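Local atomic coordinates of phosphoribosylaminoimidazole carboxylase, ATPase subunit (Thermotoga maritima, PDB entry 3AX6), a protein that probably catalyses the ATP-dependent carboxylation of 5-aminoimidazole ribonucleotide with bicarbonate to N5-carboxyaminoimidazole ribonucleotide, a step of de novo purine biosynthesis. Residues A[135-140]-A[166-171]; A[170-175]-A[246-251]; A[176-181]-A[193-198]. All coordinates share one frame; numbering follows the deposited sequence.

All three contacts lie within the ATP-grasp domain, and each touches the bound ADP. Contact 1 is in a four-stranded antiparallel sheet, where strands 135-139 and 166-170 are neighbours. The chain then runs through 170-175, the first segment of contact 2, which has Glu170 and Phe171 in common with contact 1, into strand 174-184 of a larger antiparallel sheet. There, contact 2 meets the end of strand 239-248, and contact 3 pairs strand 174-184 with strand 190-198. The centres of contacts 1 and 2, and of contacts 2 and 3, are about 15 Å apart; those of contacts 1 and 3 are about 23 Å apart. The nucleotide therefore sits between two sheets, as in other ATP-grasp enzymes.

Contact 1. Residues A[135-140]-A[166-171]. With ADP (adenosine-5'-diphosphate), chain E.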
loop_
_atom_site.group_PDB
_atom_site.type_symbol
_atom_site.label_atom_id
_atom_site.label_comp_id
_atom_site.label_asym_id
_atom_site.label_seq_id
_atom_site.Cartn_x
_atom_site.Cartn_y
_atom_site.Cartn_z
ATOM N N VAL A 135 41.068 -1.850 -17.940
ATOM C CA VAL A 135 39.932 -2.474 -18.607
ATOM C C VAL A 135 39.093 -3.202 -17.555
ATOM O O VAL A 135 39.614 -3.664 -16.541
ATOM C CB VAL A 135 40.384 -3.459 -19.711
ATOM C CG1 VAL A 135 41.030 -4.682 -19.100
ATOM C CG2 VAL A 135 39.199 -3.842 -20.568
ATOM N N VAL A 136 37.790 -3.289 -17.792
ATOM C CA VAL A 136 36.895 -3.937 -16.844
ATOM C C VAL A 136 36.524 -5.356 -17.251
ATOM O O VAL A 136 36.086 -5.597 -18.377
ATOM C CB VAL A 136 35.601 -3.125 -16.672
ATOM C CG1 VAL A 136 34.771 -3.700 -15.537
ATOM C CG2 VAL A 136 35.937 -1.677 -16.406
ATOM N N GLN A 137 36.713 -6.292 -16.328
ATOM C CA GLN A 137 36.377 -7.691 -16.562
ATOM C C GLN A 137 35.118 -8.046 -15.764
ATOM O O GLN A 137 34.974 -7.664 -14.600
ATOM C CB GLN A 137 37.533 -8.611 -16.140
ATOM C CG GLN A 137 37.193 -10.095 -16.281
ATOM C CD GLN A 137 38.232 -11.022 -15.673
ATOM O OE1 GLN A 137 38.653 -10.841 -14.532
ATOM N NE2 GLN A 137 38.635 -12.035 -16.434
ATOM N N LYS A 138 34.208 -8.773 -16.399
ATOM C CA LYS A 138 32.963 -9.163 -15.758
ATOM C C LYS A 138 32.644 -10.625 -15.994
ATOM O O LYS A 138 32.843 -11.142 -17.090
ATOM C CB LYS A 138 31.807 -8.316 -16.294
ATOM C CG LYS A 138 31.928 -6.837 -15.988
ATOM C CD LYS A 138 30.719 -6.070 -16.493
ATOM C CE LYS A 138 30.669 -4.690 -15.875
ATOM N NZ LYS A 138 29.485 -3.923 -16.322
ATOM N N ALA A 139 32.148 -11.291 -14.960
ATOM C CA ALA A 139 31.770 -12.691 -15.088
ATOM C C ALA A 139 30.549 -12.736 -16.006
ATOM O O ALA A 139 29.709 -11.834 -15.966
ATOM C CB ALA A 139 31.427 -13.271 -13.726
ATOM N N ARG A 140 30.455 -13.766 -16.843
ATOM C CA ARG A 140 29.314 -13.888 -17.742
ATOM C C ARG A 140 28.058 -14.196 -16.943
ATOM O O ARG A 140 26.998 -13.622 -17.191
ATOM C CB ARG A 140 29.537 -15.003 -18.761
ATOM C CG ARG A 140 30.634 -14.723 -19.753
ATOM C CD ARG A 140 30.669 -15.794 -20.830
ATOM N NE ARG A 140 29.457 -15.779 -21.645
ATOM C CZ ARG A 140 29.306 -16.467 -22.774
ATOM N NH1 ARG A 140 30.292 -17.233 -23.225
ATOM N NH2 ARG A 140 28.174 -16.380 -23.460
ATOM N N THR A 166 34.413 -15.041 -18.683
ATOM C CA THR A 166 34.144 -13.641 -18.432
ATOM C C THR A 166 34.258 -12.932 -19.760
ATOM O O THR A 166 34.604 -13.542 -20.764
ATOM C CB THR A 166 35.194 -13.028 -17.487
ATOM O OG1 THR A 166 36.462 -12.987 -18.154
ATOM C CG2 THR A 166 35.325 -13.856 -16.215
ATOM N N TYR A 167 33.944 -11.647 -19.764
ATOM C CA TYR A 167 34.074 -10.850 -20.967
ATOM C C TYR A 167 34.696 -9.546 -20.507
ATOM O O TYR A 167 34.768 -9.274 -19.311
ATOM C CB TYR A 167 32.717 -10.615 -21.650
ATOM C CG TYR A 167 31.741 -9.737 -20.893
ATOM C CD1 TYR A 167 31.060 -10.211 -19.768
ATOM C CD2 TYR A 167 31.488 -8.430 -21.310
ATOM C CE1 TYR A 167 30.150 -9.400 -19.078
ATOM C CE2 TYR A 167 30.582 -7.612 -20.625
ATOM C CZ TYR A 167 29.918 -8.104 -19.514
ATOM O OH TYR A 167 29.028 -7.292 -18.843
ATOM N N LEU A 168 35.167 -8.750 -21.453
ATOM C CA LEU A 168 35.793 -7.482 -21.132
ATOM C C LEU A 168 34.986 -6.325 -21.699
ATOM O O LEU A 168 34.244 -6.485 -22.671
ATOM C CB LEU A 168 37.202 -7.436 -21.734
ATOM C CG LEU A 168 38.443 -7.797 -20.922
ATOM C CD1 LEU A 168 38.268 -9.092 -20.174
ATOM C CD2 LEU A 168 39.616 -7.888 -21.883
ATOM N N GLU A 169 35.117 -5.163 -21.077
ATOM C CA GLU A 169 34.463 -3.969 -21.584
ATOM C C GLU A 169 35.295 -2.753 -21.202
ATOM O O GLU A 169 36.023 -2.764 -20.203
ATOM C CB GLU A 169 33.007 -3.850 -21.099
ATOM C CG GLU A 169 32.761 -3.612 -19.628
ATOM C CD GLU A 169 31.265 -3.488 -19.329
ATOM O OE1 GLU A 169 30.508 -4.413 -19.691
ATOM O OE2 GLU A 169 30.839 -2.471 -18.740
ATOM N N GLU A 170 35.210 -1.717 -22.026
ATOM C CA GLU A 170 35.979 -0.503 -21.805
ATOM C C GLU A 170 35.609 0.171 -20.496
ATOM O O GLU A 170 34.465 0.085 -20.044
ATOM C CB GLU A 170 35.763 0.470 -22.962
ATOM C CG GLU A 170 34.351 1.018 -23.053
ATOM C CD GLU A 170 34.214 2.063 -24.137
ATOM O OE1 GLU A 170 35.025 3.015 -24.135
ATOM O OE2 GLU A 170 33.300 1.936 -24.984
ATOM N N PHE A 171 36.585 0.843 -19.895
ATOM C CA PHE A 171 36.358 1.548 -18.646
ATOM C C PHE A 171 35.579 2.823 -18.934
ATOM O O PHE A 171 35.990 3.638 -19.758
ATOM C CB PHE A 171 37.676 1.916 -17.972
ATOM C CG PHE A 171 37.497 2.544 -16.626
ATOM C CD1 PHE A 171 37.228 1.759 -15.513
ATOM C CD2 PHE A 171 37.541 3.925 -16.479
ATOM C CE1 PHE A 171 37.001 2.343 -14.264
ATOM C CE2 PHE A 171 37.317 4.521 -15.239
ATOM C CZ PHE A 171 37.045 3.729 -14.128
HETATM P PB ADP E . 26.952 -5.955 -10.339
HETATM O O1B ADP E . 25.745 -5.084 -10.411
HETATM O O2B ADP E . 27.659 -5.754 -8.894
HETATM O O3B ADP E . 26.476 -7.556 -10.543
HETATM P PA ADP E . 27.980 -4.090 -12.133
HETATM O O1A ADP E . 27.943 -4.188 -13.612
HETATM O O2A ADP E . 26.680 -3.255 -11.638
HETATM O O3A ADP E . 28.047 -5.619 -11.521
HETATM O "O5'" ADP E . 29.362 -3.340 -11.708
HETATM C "C5'" ADP E . 29.175 -2.711 -10.430
HETATM C "C4'" ADP E . 29.821 -1.321 -10.415
HETATM O "O4'" ADP E . 31.097 -1.328 -11.135
HETATM C "C3'" ADP E . 28.930 -0.276 -11.109
HETATM O "O3'" ADP E . 27.958 0.288 -10.215
HETATM C "C2'" ADP E . 29.944 0.737 -11.633
HETATM O "O2'" ADP E . 30.216 1.749 -10.661
HETATM C "C1'" ADP E . 31.181 -0.124 -11.958
HETATM N N9 ADP E . 31.259 -0.444 -13.399
HETATM C C8 ADP E . 30.554 -1.408 -14.079
HETATM N N7 ADP E . 30.873 -1.403 -15.338
HETATM C C5 ADP E . 31.800 -0.447 -15.560
HETATM C C6 ADP E . 32.510 0.024 -16.699
HETATM N N6 ADP E . 32.298 -0.541 -17.935
HETATM N N1 ADP E . 33.395 1.034 -16.548
HETATM C C2 ADP E . 33.616 1.599 -15.357
HETATM N N3 ADP E . 32.969 1.189 -14.262
HETATM C C4 ADP E . 32.065 0.184 -14.317
HETATM O O HOH W 1 27.309 -5.547 -17.029
#
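Lys138 and Glu169 meet in a salt bridge beside the ADP, on neighbouring strands of the smaller ATP-grasp sheet. Strands 135-139 and 166-170 run antiparallel. Val136 pairs with Glu169 and Lys138 with Tyr167, each through two backbone hydrogen bonds. The side chains of all four lie on the nucleotide side of the sheet.

Lys138 can be followed outward from the backbone. Its CB packs on Tyr167, 3.4 Å from CE1. CG is set anti to the carbonyl carbon (chi1 -64°), and the chain beyond it is extended. CD passes close to the phenol oxygen, 3.1 Å from Tyr167 OH. CE reaches the adenine, 3.3 Å from ADP N7. NZ then lies among several acceptors. It gives hydrogen bonds to ADP N7 at 3.0 Å and to ADP O1A at 3.1 Å, so one ammonium group bonds to both the base and the alpha-phosphate. It meets Glu169 OE2 at 3.1 Å, from above the carboxylate plane. A water links NZ to Tyr167 OH.

Glu169 OE2 also accepts a hydrogen bond from the adenine amino group, ADP N6, which has a second acceptor in Glu170 O. An alanine at Glu169 would probably leave Lys138 NZ without its carboxylate partner and ADP N6 with one acceptor fewer.

The opposite face carries Gln137 and Leu168, which pack against helix 124-129. Gln137 NE2 donates to Thr166 OG1, while Gln137 OE1 accepts from Ile162 N. Near the adenine, Phe171 has one ring face over ADP C2. At the edge of that ring, Val136 CG2 comes within 3.8 Å of Phe171 CD1, and the same methyl lies 3.7 Å from ADP N1.

Contact 2. Residues A[170-175]-A[246-251]; sequences EFVEIE and FLTKQG. With ADP (adenosine-5'-diphosphate), chain E.
Glu173 and Lys249 are joined where strand 174-184 begins beside the end of strand 239-248. These strands are antiparallel neighbours in the larger sheet of the ATP-grasp fold; here they meet at the Ile174-Thr248 pair, the chains nearly at a right angle. Glu173, Glu175 and Phe246 bury the most surface here.

Glu173 takes part with both backbone and side chain. Its O accepts a hydrogen bond at 2.8 Å from N of Lys249, a residue of the type I turn from Thr248 to Gly251. Its side chain crosses that of Lys249 at a slant, with Glu173 OE1 3.4 Å from Lys249 CD. The charged ends do not touch.

Glu175 makes the second backbone bond, from its N to Leu247 O at 2.7 Å. Its CB points toward the other segment and lies 3.0 Å from Leu247 O. The chain then bends at CG (chi2 -63°), and the carboxylate leads away.

Phe246 faces the nucleotide pocket. Ile174 CD1 sits over the centre of its ring, 3.5 Å from the centroid and 12° off the ring normal, in a CH-pi contact. Ile174 thus covers one face of the ring, whose edge is toward the adenine, with Phe246 CZ 3.7 Å from ADP C8. Val172 CG1 approaches this ring. Segment 170-175 meets the adenine through its backbone: Val172 N donates to ADP N1 at 2.8 Å, nearly straight at 169°.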
loop_
_atom_site.group_PDB
_atom_site.type_symbol
_atom_site.label_atom_id
_atom_site.label_comp_id
_atom_site.label_asym_id
_atom_site.label_seq_id
_atom_site.Cartn_x
_atom_site.Cartn_y
_atom_site.Cartn_z
ATOM N N GLU A 170 35.210 -1.717 -22.026
ATOM C CA GLU A 170 35.979 -0.503 -21.805
ATOM C C GLU A 170 35.609 0.171 -20.496
ATOM O O GLU A 170 34.465 0.085 -20.044
ATOM C CB GLU A 170 35.763 0.470 -22.962
ATOM C CG GLU A 170 34.351 1.018 -23.053
ATOM C CD GLU A 170 34.214 2.063 -24.137
ATOM O OE1 GLU A 170 35.025 3.015 -24.135
ATOM O OE2 GLU A 170 33.300 1.936 -24.984
ATOM N N PHE A 171 36.585 0.843 -19.895
ATOM C CA PHE A 171 36.358 1.548 -18.646
ATOM C C PHE A 171 35.579 2.823 -18.934
ATOM O O PHE A 171 35.990 3.638 -19.758
ATOM C CB PHE A 171 37.676 1.916 -17.972
ATOM C CG PHE A 171 37.497 2.544 -16.626
ATOM C CD1 PHE A 171 37.228 1.759 -15.513
ATOM C CD2 PHE A 171 37.541 3.925 -16.479
ATOM C CE1 PHE A 171 37.001 2.343 -14.264
ATOM C CE2 PHE A 171 37.317 4.521 -15.239
ATOM C CZ PHE A 171 37.045 3.729 -14.128
ATOM N N VAL A 172 34.456 2.987 -18.246
ATOM C CA VAL A 172 33.595 4.150 -18.419
ATOM C C VAL A 172 33.748 5.149 -17.269
ATOM O O VAL A 172 33.718 4.768 -16.097
ATOM C CB VAL A 172 32.103 3.702 -18.503
ATOM C CG1 VAL A 172 31.183 4.905 -18.387
ATOM C CG2 VAL A 172 31.851 2.958 -19.814
ATOM N N GLU A 173 33.925 6.422 -17.607
ATOM C CA GLU A 173 34.042 7.457 -16.583
ATOM C C GLU A 173 32.627 7.890 -16.240
ATOM O O GLU A 173 32.047 8.762 -16.894
ATOM C CB GLU A 173 34.854 8.655 -17.084
ATOM C CG GLU A 173 36.253 8.293 -17.549
ATOM C CD GLU A 173 37.175 9.500 -17.655
ATOM O OE1 GLU A 173 36.754 10.535 -18.221
ATOM O OE2 GLU A 173 38.325 9.406 -17.173
ATOM N N ILE A 174 32.081 7.260 -15.206
ATOM C CA ILE A 174 30.723 7.518 -14.748
ATOM C C ILE A 174 30.560 8.841 -14.012
ATOM O O ILE A 174 31.320 9.152 -13.102
ATOM C CB ILE A 174 30.237 6.364 -13.834
ATOM C CG1 ILE A 174 30.275 5.049 -14.614
ATOM C CG2 ILE A 174 28.810 6.626 -13.351
ATOM C CD1 ILE A 174 30.004 3.829 -13.764
ATOM N N GLU A 175 29.556 9.608 -14.423
ATOM C CA GLU A 175 29.246 10.893 -13.812
ATOM C C GLU A 175 28.160 10.611 -12.774
ATOM O O GLU A 175 28.240 11.052 -11.626
ATOM C CB GLU A 175 28.707 11.856 -14.870
ATOM C CG GLU A 175 29.234 13.276 -14.779
ATOM C CD GLU A 175 28.855 13.968 -13.484
ATOM O OE1 GLU A 175 27.644 14.055 -13.183
ATOM O OE2 GLU A 175 29.773 14.431 -12.772
ATOM N N PHE A 246 24.381 4.284 -17.213
ATOM C CA PHE A 246 25.475 5.155 -16.799
ATOM C C PHE A 246 25.394 6.461 -17.568
ATOM O O PHE A 246 25.157 6.459 -18.775
ATOM C CB PHE A 246 26.844 4.552 -17.125
ATOM C CG PHE A 246 27.184 3.314 -16.358
ATOM C CD1 PHE A 246 26.724 3.124 -15.061
ATOM C CD2 PHE A 246 28.017 2.353 -16.922
ATOM C CE1 PHE A 246 27.086 2.002 -14.336
ATOM C CE2 PHE A 246 28.390 1.223 -16.203
ATOM C CZ PHE A 246 27.921 1.048 -14.903
ATOM N N LEU A 247 25.585 7.571 -16.865
ATOM C CA LEU A 247 25.623 8.885 -17.495
ATOM C C LEU A 247 27.110 9.187 -17.403
ATOM O O LEU A 247 27.606 9.474 -16.314
ATOM C CB LEU A 247 24.840 9.927 -16.690
ATOM C CG LEU A 247 25.150 11.386 -17.080
ATOM C CD1 LEU A 247 24.796 11.613 -18.532
ATOM C CD2 LEU A 247 24.380 12.356 -16.199
ATOM N N THR A 248 27.825 9.090 -18.527
ATOM C CA THR A 248 29.269 9.330 -18.519
ATOM C C THR A 248 29.630 10.787 -18.358
ATOM O O THR A 248 28.779 11.667 -18.474
ATOM C CB THR A 248 29.969 8.819 -19.801
ATOM O OG1 THR A 248 29.575 9.619 -20.926
ATOM C CG2 THR A 248 29.626 7.363 -20.047
ATOM N N LYS A 249 30.908 11.019 -18.078
ATOM C CA LYS A 249 31.449 12.356 -17.894
ATOM C C LYS A 249 31.376 13.106 -19.216
ATOM O O LYS A 249 31.344 14.334 -19.245
ATOM C CB LYS A 249 32.904 12.254 -17.437
ATOM C CG LYS A 249 33.634 13.585 -17.274
ATOM C CD LYS A 249 35.130 13.419 -17.584
ATOM C CE LYS A 249 35.974 14.584 -17.078
ATOM N NZ LYS A 249 36.119 14.552 -15.591
ATOM N N GLN A 250 31.346 12.356 -20.313
ATOM C CA GLN A 250 31.281 12.952 -21.640
ATOM C C GLN A 250 29.862 13.035 -22.221
ATOM O O GLN A 250 29.683 13.079 -23.438
ATOM C CB GLN A 250 32.201 12.193 -22.604
ATOM C CG GLN A 250 33.671 12.195 -22.189
ATOM C CD GLN A 250 34.010 11.084 -21.215
ATOM O OE1 GLN A 250 35.059 11.106 -20.572
ATOM N NE2 GLN A 250 33.131 10.099 -21.112
ATOM N N GLY A 251 28.861 13.032 -21.344
ATOM C CA GLY A 251 27.476 13.157 -21.776
ATOM C C GLY A 251 26.765 12.020 -22.488
ATOM O O GLY A 251 25.749 12.254 -23.134
HETATM P PB ADP E . 26.952 -5.955 -10.339
HETATM O O1B ADP E . 25.745 -5.084 -10.411
HETATM O O2B ADP E . 27.659 -5.754 -8.894
HETATM O O3B ADP E . 26.476 -7.556 -10.543
HETATM P PA ADP E . 27.980 -4.090 -12.133
HETATM O O1A ADP E . 27.943 -4.188 -13.612
HETATM O O2A ADP E . 26.680 -3.255 -11.638
HETATM O O3A ADP E . 28.047 -5.619 -11.521
HETATM O "O5'" ADP E . 29.362 -3.340 -11.708
HETATM C "C5'" ADP E . 29.175 -2.711 -10.430
HETATM C "C4'" ADP E . 29.821 -1.321 -10.415
HETATM O "O4'" ADP E . 31.097 -1.328 -11.135
HETATM C "C3'" ADP E . 28.930 -0.276 -11.109
HETATM O "O3'" ADP E . 27.958 0.288 -10.215
HETATM C "C2'" ADP E . 29.944 0.737 -11.633
HETATM O "O2'" ADP E . 30.216 1.749 -10.661
HETATM C "C1'" ADP E . 31.181 -0.124 -11.958
HETATM N N9 ADP E . 31.259 -0.444 -13.399
HETATM C C8 ADP E . 30.554 -1.408 -14.079
HETATM N N7 ADP E . 30.873 -1.403 -15.338
HETATM C C5 ADP E . 31.800 -0.447 -15.560
HETATM C C6 ADP E . 32.510 0.024 -16.699
HETATM N N6 ADP E . 32.298 -0.541 -17.935
HETATM N N1 ADP E . 33.395 1.034 -16.548
HETATM C C2 ADP E . 33.616 1.599 -15.357
HETATM N N3 ADP E . 32.969 1.189 -14.262
HETATM C C4 ADP E . 32.065 0.184 -14.317
#

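Contact 3. Residues A[176-181]-A[193-198]; sequences KELAVM and YPVVEM. With ADP (adenosine-5'-diphosphate), chain E.
Ala179 and Val196 form the close middle of a beta hairpin, strands 174-184 and 190-198, in the larger sheet of the ATP-grasp fold. Each donates a backbone N-H to the other's carbonyl, and Val196 N to Ala179 O is the shorter bond, 2.7 Å and nearly straight at 174°. Their side chains share one face of the sheet. Val196 CG2 stands between its backbone N and carbonyl carbon, and from there it reaches Ala179 CB at 3.7 Å. Tyr268 of helix 268-272 packs on Val196 as well.

On the other face, Leu178 CB lies 4.1 Å from Val195 CG2. Toward the turn, Tyr193 N bonds to Met181 O, which also lies in the plane of the Tyr193 ring at its edge. Met181, a selenomethionine, rests its CB 3.6 Å from Tyr193 CD2. Tyr193 OH is hydrogen-bonded to Thr275 O. Between this pair and the middle of the hairpin the strands are less closely joined: a water accepts from Met181 N and donates to Pro194 O.

The end near the ADP is looser, and Lys176, Glu177 and Met198 are partly exposed there. Met198 N still bonds to Glu177 O. The return link goes through a water, which accepts from Glu177 N at 2.7 Å and donates to Met198 O at 2.8 Å. At the same end Lys176 closes a salt bridge, its NZ 2.6 Å from Glu197 OE2, met from above the carboxylate plane. Arg215 is a second positive partner of that oxygen, so the buried Glu197 probably has its charge balanced from two sources. Glu177 turns its carboxylate away from the hairpin to the ribose. Its OE2 accepts from ADP O2', and its OE1 accepts from ADP O3' at 2.8 Å.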
loop_
_atom_site.group_PDB
_atom_site.type_symbol
_atom_site.label_atom_id
_atom_site.label_comp_id
_atom_site.label_asym_id
_atom_site.label_seq_id
_atom_site.Cartn_x
_atom_site.Cartn_y
_atom_site.Cartn_z
ATOM N N LYS A 176 27.140 9.873 -13.203
ATOM C CA LYS A 176 26.021 9.487 -12.348
ATOM C C LYS A 176 25.521 8.121 -12.798
ATOM O O LYS A 176 25.674 7.753 -13.965
ATOM C CB LYS A 176 24.877 10.498 -12.470
ATOM C CG LYS A 176 25.209 11.870 -11.943
ATOM C CD LYS A 176 24.326 12.217 -10.764
ATOM C CE LYS A 176 24.770 13.517 -10.111
ATOM N NZ LYS A 176 23.838 13.924 -9.026
ATOM N N GLU A 177 24.946 7.361 -11.876
ATOM C CA GLU A 177 24.402 6.053 -12.220
ATOM C C GLU A 177 22.895 6.184 -12.101
ATOM O O GLU A 177 22.376 6.589 -11.060
ATOM C CB GLU A 177 24.972 4.966 -11.300
ATOM C CG GLU A 177 26.441 4.668 -11.622
ATOM C CD GLU A 177 26.984 3.434 -10.921
ATOM O OE1 GLU A 177 26.318 2.381 -10.988
ATOM O OE2 GLU A 177 28.084 3.513 -10.317
ATOM N N LEU A 178 22.201 5.860 -13.186
ATOM C CA LEU A 178 20.758 6.017 -13.250
ATOM C C LEU A 178 19.962 4.731 -13.423
ATOM O O LEU A 178 20.476 3.725 -13.908
ATOM C CB LEU A 178 20.417 6.975 -14.395
ATOM C CG LEU A 178 21.276 8.245 -14.481
ATOM C CD1 LEU A 178 21.018 8.943 -15.809
ATOM C CD2 LEU A 178 20.984 9.179 -13.321
ATOM N N ALA A 179 18.693 4.785 -13.031
ATOM C CA ALA A 179 17.800 3.642 -13.151
ATOM C C ALA A 179 16.397 4.095 -13.538
ATOM O O ALA A 179 15.947 5.179 -13.161
ATOM C CB ALA A 179 17.752 2.866 -11.838
ATOM N N VAL A 180 15.710 3.266 -14.308
ATOM C CA VAL A 180 14.349 3.588 -14.712
ATOM C C VAL A 180 13.530 2.316 -14.885
ATOM O O VAL A 180 13.962 1.369 -15.545
ATOM C CB VAL A 180 14.326 4.394 -16.029
ATOM C CG1 VAL A 180 15.168 3.702 -17.054
ATOM C CG2 VAL A 180 12.888 4.540 -16.536
HETATM N N MSE A 181 12.357 2.294 -14.261
HETATM C CA MSE A 181 11.458 1.158 -14.367
HETATM C C MSE A 181 10.597 1.378 -15.605
HETATM O O MSE A 181 10.130 2.488 -15.850
HETATM C CB MSE A 181 10.526 1.072 -13.149
HETATM C CG MSE A 181 11.213 1.036 -11.788
HETATM SE SE MSE A 181 12.439 -0.429 -11.583
HETATM C CE MSE A 181 11.221 -1.909 -11.814
ATOM N N TYR A 193 8.568 5.005 -16.133
ATOM C CA TYR A 193 8.652 5.738 -14.878
ATOM C C TYR A 193 9.713 6.811 -14.936
ATOM O O TYR A 193 10.469 6.898 -15.895
ATOM C CB TYR A 193 8.963 4.769 -13.730
ATOM C CG TYR A 193 7.740 4.015 -13.255
ATOM C CD1 TYR A 193 6.867 4.574 -12.322
ATOM C CD2 TYR A 193 7.433 2.759 -13.769
ATOM C CE1 TYR A 193 5.718 3.892 -11.917
ATOM C CE2 TYR A 193 6.293 2.077 -13.376
ATOM C CZ TYR A 193 5.439 2.644 -12.453
ATOM O OH TYR A 193 4.313 1.955 -12.077
ATOM N N PRO A 194 9.756 7.678 -13.921
ATOM C CA PRO A 194 10.789 8.712 -13.958
ATOM C C PRO A 194 12.154 8.019 -13.836
ATOM O O PRO A 194 12.244 6.876 -13.376
ATOM C CB PRO A 194 10.468 9.563 -12.731
ATOM C CG PRO A 194 8.980 9.405 -12.589
ATOM C CD PRO A 194 8.781 7.937 -12.845
ATOM N N VAL A 195 13.210 8.688 -14.278
ATOM C CA VAL A 195 14.527 8.103 -14.148
ATOM C C VAL A 195 14.979 8.499 -12.745
ATOM O O VAL A 195 14.695 9.608 -12.298
ATOM C CB VAL A 195 15.510 8.632 -15.243
ATOM C CG1 VAL A 195 14.909 9.801 -15.973
ATOM C CG2 VAL A 195 16.839 9.015 -14.624
ATOM N N VAL A 196 15.640 7.587 -12.036
ATOM C CA VAL A 196 16.106 7.897 -10.689
ATOM C C VAL A 196 17.620 7.878 -10.593
ATOM O O VAL A 196 18.307 7.327 -11.457
ATOM C CB VAL A 196 15.511 6.939 -9.635
ATOM C CG1 VAL A 196 14.004 7.103 -9.597
ATOM C CG2 VAL A 196 15.897 5.506 -9.939
ATOM N N GLU A 197 18.125 8.488 -9.527
ATOM C CA GLU A 197 19.557 8.609 -9.295
ATOM C C GLU A 197 20.036 7.747 -8.140
ATOM O O GLU A 197 19.435 7.744 -7.061
ATOM C CB GLU A 197 19.886 10.083 -9.012
ATOM C CG GLU A 197 21.355 10.422 -8.772
ATOM C CD GLU A 197 21.565 11.884 -8.349
ATOM O OE1 GLU A 197 20.783 12.763 -8.771
ATOM O OE2 GLU A 197 22.523 12.163 -7.604
HETATM N N MSE A 198 21.113 7.005 -8.377
HETATM C CA MSE A 198 21.709 6.174 -7.342
HETATM C C MSE A 198 22.660 7.089 -6.586
HETATM O O MSE A 198 23.565 7.670 -7.178
HETATM C CB MSE A 198 22.512 5.018 -7.946
HETATM C CG MSE A 198 21.728 4.111 -8.877
HETATM SE SE MSE A 198 20.123 3.426 -8.065
HETATM C CE MSE A 198 20.889 1.977 -7.047
HETATM P PB ADP E . 26.952 -5.955 -10.339
HETATM O O1B ADP E . 25.745 -5.084 -10.411
HETATM O O2B ADP E . 27.659 -5.754 -8.894
HETATM O O3B ADP E . 26.476 -7.556 -10.543
HETATM P PA ADP E . 27.980 -4.090 -12.133
HETATM O O1A ADP E . 27.943 -4.188 -13.612
HETATM O O2A ADP E . 26.680 -3.255 -11.638
HETATM O O3A ADP E . 28.047 -5.619 -11.521
HETATM O "O5'" ADP E . 29.362 -3.340 -11.708
HETATM C "C5'" ADP E . 29.175 -2.711 -10.430
HETATM C "C4'" ADP E . 29.821 -1.321 -10.415
HETATM O "O4'" ADP E . 31.097 -1.328 -11.135
HETATM C "C3'" ADP E . 28.930 -0.276 -11.109
HETATM O "O3'" ADP E . 27.958 0.288 -10.215
HETATM C "C2'" ADP E . 29.944 0.737 -11.633
HETATM O "O2'" ADP E . 30.216 1.749 -10.661
HETATM C "C1'" ADP E . 31.181 -0.124 -11.958
HETATM N N9 ADP E . 31.259 -0.444 -13.399
HETATM C C8 ADP E . 30.554 -1.408 -14.079
HETATM N N7 ADP E . 30.873 -1.403 -15.338
HETATM C C5 ADP E . 31.800 -0.447 -15.560
HETATM C C6 ADP E . 32.510 0.024 -16.699
HETATM N N6 ADP E . 32.298 -0.541 -17.935
HETATM N N1 ADP E . 33.395 1.034 -16.548
HETATM C C2 ADP E . 33.616 1.599 -15.357
HETATM N N3 ADP E . 32.969 1.189 -14.262
HETATM C C4 ADP E . 32.065 0.184 -14.317
HETATM O O HOH W 2 25.208 8.145 -9.339
HETATM O O HOH W 3 12.104 4.640 -12.175
#